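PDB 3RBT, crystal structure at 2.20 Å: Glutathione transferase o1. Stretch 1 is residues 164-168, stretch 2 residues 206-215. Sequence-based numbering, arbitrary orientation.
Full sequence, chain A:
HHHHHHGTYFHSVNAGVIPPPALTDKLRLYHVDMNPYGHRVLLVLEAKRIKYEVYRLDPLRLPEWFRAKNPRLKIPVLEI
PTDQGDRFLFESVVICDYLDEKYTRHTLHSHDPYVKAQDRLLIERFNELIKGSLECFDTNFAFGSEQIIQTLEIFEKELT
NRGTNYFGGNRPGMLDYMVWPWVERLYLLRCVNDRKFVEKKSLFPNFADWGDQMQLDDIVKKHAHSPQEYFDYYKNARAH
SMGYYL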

# COMPACT_ATOMS: atom_id res chain seq x y z
N THR A 164 0.76 25.73 1.60
CA THR A 164 -0.34 25.91 0.67
C THR A 164 -1.67 25.71 1.39
O THR A 164 -1.71 25.14 2.49
CB THR A 164 -0.25 24.92 -0.52
OG1 THR A 164 -0.08 23.58 -0.02
CG2 THR A 164 0.92 25.26 -1.44
N ASN A 165 -2.76 26.17 0.77
CA ASN A 165 -4.11 25.97 1.31
C ASN A 165 -4.49 24.49 1.46
O ASN A 165 -5.22 24.12 2.37
CB ASN A 165 -5.14 26.72 0.47
CG ASN A 165 -4.97 28.23 0.57
OD1 ASN A 165 -4.33 28.74 1.49
ND2 ASN A 165 -5.54 28.96 -0.39
N TYR A 166 -3.98 23.65 0.56
CA TYR A 166 -4.24 22.22 0.60
C TYR A 166 -2.95 21.44 0.47
O TYR A 166 -1.94 21.98 0.05
CB TYR A 166 -5.18 21.81 -0.52
CG TYR A 166 -6.44 22.64 -0.68
CD1 TYR A 166 -7.63 22.24 -0.08
CD2 TYR A 166 -6.44 23.80 -1.46
CE1 TYR A 166 -8.79 23.00 -0.22
CE2 TYR A 166 -7.59 24.56 -1.61
CZ TYR A 166 -8.77 24.15 -0.99
OH TYR A 166 -9.91 24.89 -1.15
N PHE A 167 -3.01 20.15 0.78
CA PHE A 167 -1.87 19.26 0.58
C PHE A 167 -1.49 19.18 -0.90
O PHE A 167 -0.31 19.06 -1.24
CB PHE A 167 -2.15 17.87 1.18
CG PHE A 167 -2.19 17.88 2.68
CD1 PHE A 167 -3.40 18.04 3.36
CD2 PHE A 167 -1.02 17.77 3.42
CE1 PHE A 167 -3.43 18.07 4.76
CE2 PHE A 167 -1.03 17.82 4.81
CZ PHE A 167 -2.24 17.96 5.49
N GLY A 168 -2.50 19.30 -1.78
CA GLY A 168 -2.28 19.32 -3.23
C GLY A 168 -1.79 20.63 -3.81
O GLY A 168 -1.50 20.71 -5.00
N ASN A 206 -3.60 25.19 11.29
CA ASN A 206 -3.58 25.07 9.83
C ASN A 206 -4.47 23.92 9.32
O ASN A 206 -5.17 24.07 8.31
CB ASN A 206 -2.14 24.93 9.32
CG ASN A 206 -1.31 26.19 9.56
OD1 ASN A 206 -1.81 27.31 9.43
ND2 ASN A 206 -0.03 26.01 9.91
N PHE A 207 -4.45 22.80 10.03
CA PHE A 207 -5.30 21.65 9.69
C PHE A 207 -6.77 22.02 9.84
O PHE A 207 -7.58 21.73 8.96
CB PHE A 207 -4.97 20.44 10.57
CG PHE A 207 -5.39 19.12 9.97
CD1 PHE A 207 -4.60 18.49 9.02
CD2 PHE A 207 -6.59 18.52 10.36
CE1 PHE A 207 -4.98 17.27 8.46
CE2 PHE A 207 -6.98 17.30 9.81
CZ PHE A 207 -6.17 16.67 8.85
N ALA A 208 -7.10 22.69 10.95
CA ALA A 208 -8.46 23.16 11.20
C ALA A 208 -8.92 24.09 10.09
O ALA A 208 -10.03 23.93 9.58
CB ALA A 208 -8.54 23.88 12.56
N ASP A 209 -8.06 25.04 9.71
CA ASP A 209 -8.31 25.94 8.59
C ASP A 209 -8.60 25.17 7.29
O ASP A 209 -9.57 25.46 6.60
CB ASP A 209 -7.11 26.88 8.38
CG ASP A 209 -7.07 28.02 9.39
OD1 ASP A 209 -7.90 28.04 10.33
OD2 ASP A 209 -6.20 28.91 9.23
N TRP A 210 -7.75 24.19 7.00
CA TRP A 210 -7.90 23.32 5.83
C TRP A 210 -9.25 22.58 5.86
O TRP A 210 -9.96 22.56 4.85
CB TRP A 210 -6.70 22.35 5.76
CG TRP A 210 -6.86 21.19 4.81
CD1 TRP A 210 -6.60 21.19 3.47
CD2 TRP A 210 -7.28 19.87 5.13
NE1 TRP A 210 -6.85 19.95 2.93
CE2 TRP A 210 -7.27 19.12 3.94
CE3 TRP A 210 -7.68 19.24 6.32
CZ2 TRP A 210 -7.64 17.77 3.89
CZ3 TRP A 210 -8.04 17.90 6.28
CH2 TRP A 210 -8.02 17.18 5.07
N GLY A 211 -9.58 22.01 7.01
CA GLY A 211 -10.90 21.42 7.25
C GLY A 211 -12.06 22.33 6.83
O GLY A 211 -13.00 21.88 6.17
N ASP A 212 -11.98 23.60 7.22
CA ASP A 212 -13.01 24.58 6.87
C ASP A 212 -13.09 24.78 5.36
O ASP A 212 -14.18 24.81 4.79
CB ASP A 212 -12.73 25.92 7.56
CG ASP A 212 -12.95 25.86 9.05
OD1 ASP A 212 -13.72 24.98 9.51
OD2 ASP A 212 -12.37 26.69 9.78
N GLN A 213 -11.93 24.92 4.73
CA GLN A 213 -11.85 25.08 3.29
C GLN A 213 -12.35 23.85 2.53
O GLN A 213 -13.06 23.98 1.54
CB GLN A 213 -10.43 25.46 2.86
CG GLN A 213 -10.04 26.90 3.21
CD GLN A 213 -10.84 27.92 2.42
OE1 GLN A 213 -10.93 27.85 1.19
NE2 GLN A 213 -11.42 28.89 3.12
N MET A 214 -11.98 22.66 3.01
CA MET A 214 -12.45 21.42 2.40
C MET A 214 -13.97 21.33 2.47
O MET A 214 -14.60 20.86 1.53
CB MET A 214 -11.84 20.19 3.09
CG MET A 214 -10.38 19.92 2.75
SD MET A 214 -10.05 19.47 1.03
CE MET A 214 -10.80 17.83 0.94
N GLN A 215 -14.57 21.79 3.57
CA GLN A 215 -16.03 21.75 3.70
C GLN A 215 -16.78 22.57 2.63
O GLN A 215 -17.93 22.27 2.32
CB GLN A 215 -16.46 22.19 5.10
CG GLN A 215 -16.19 21.13 6.18
CD GLN A 215 -16.53 21.63 7.57
OE1 GLN A 215 -15.63 21.91 8.36
NE2 GLN A 215 -17.82 21.76 7.86
O HOH W 1 -9.35 27.55 -1.11

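What holds the apolar centre together? Trp210, buried on the helix, meets Phe167 edge-to-face: the edge of the phenylalanine ring points at the indole's face, with Phe167 CD1 4.1 Å from Trp210 CE2 and the planes at 81°. The steep angle sets ring hydrogens against the indole's π cloud. One helical turn earlier, Phe207 extends this packing, its CE1 lying 4.1 Å from Phe167 CE1, at the edge of the Phe167 ring.

How does Tyr166 fit beside this cluster? The Tyr166 ring meets Trp210 rim to rim, Tyr166 CD1 lying 3.8 Å from Trp210 CD1, so neither ring covers the other's face. Met214 SD also approaches Tyr166 CD1 to 3.8 Å, reaching the ring near its plane. Trp210 and Met214 are four residues apart, and the helix thus presents both to the same tyrosine.

Does the backbone of the loop take part? Asn165 O lies 3.4 Å from Trp210 CD1, near the indole plane, where a carbon-bound hydrogen faces the carbonyl. The indole nitrogen is hydrogen-bonded elsewhere in the structure.

What happens at the polar edge? Tyr166 OH and Gln213 OE1 are 3.9 Å apart, too far for a direct hydrogen bond. A water bridges them, 2.7 Å from Tyr166 OH and donating to Gln213 OE1 at 2.8 Å. No direct hydrogen bond crosses the contact.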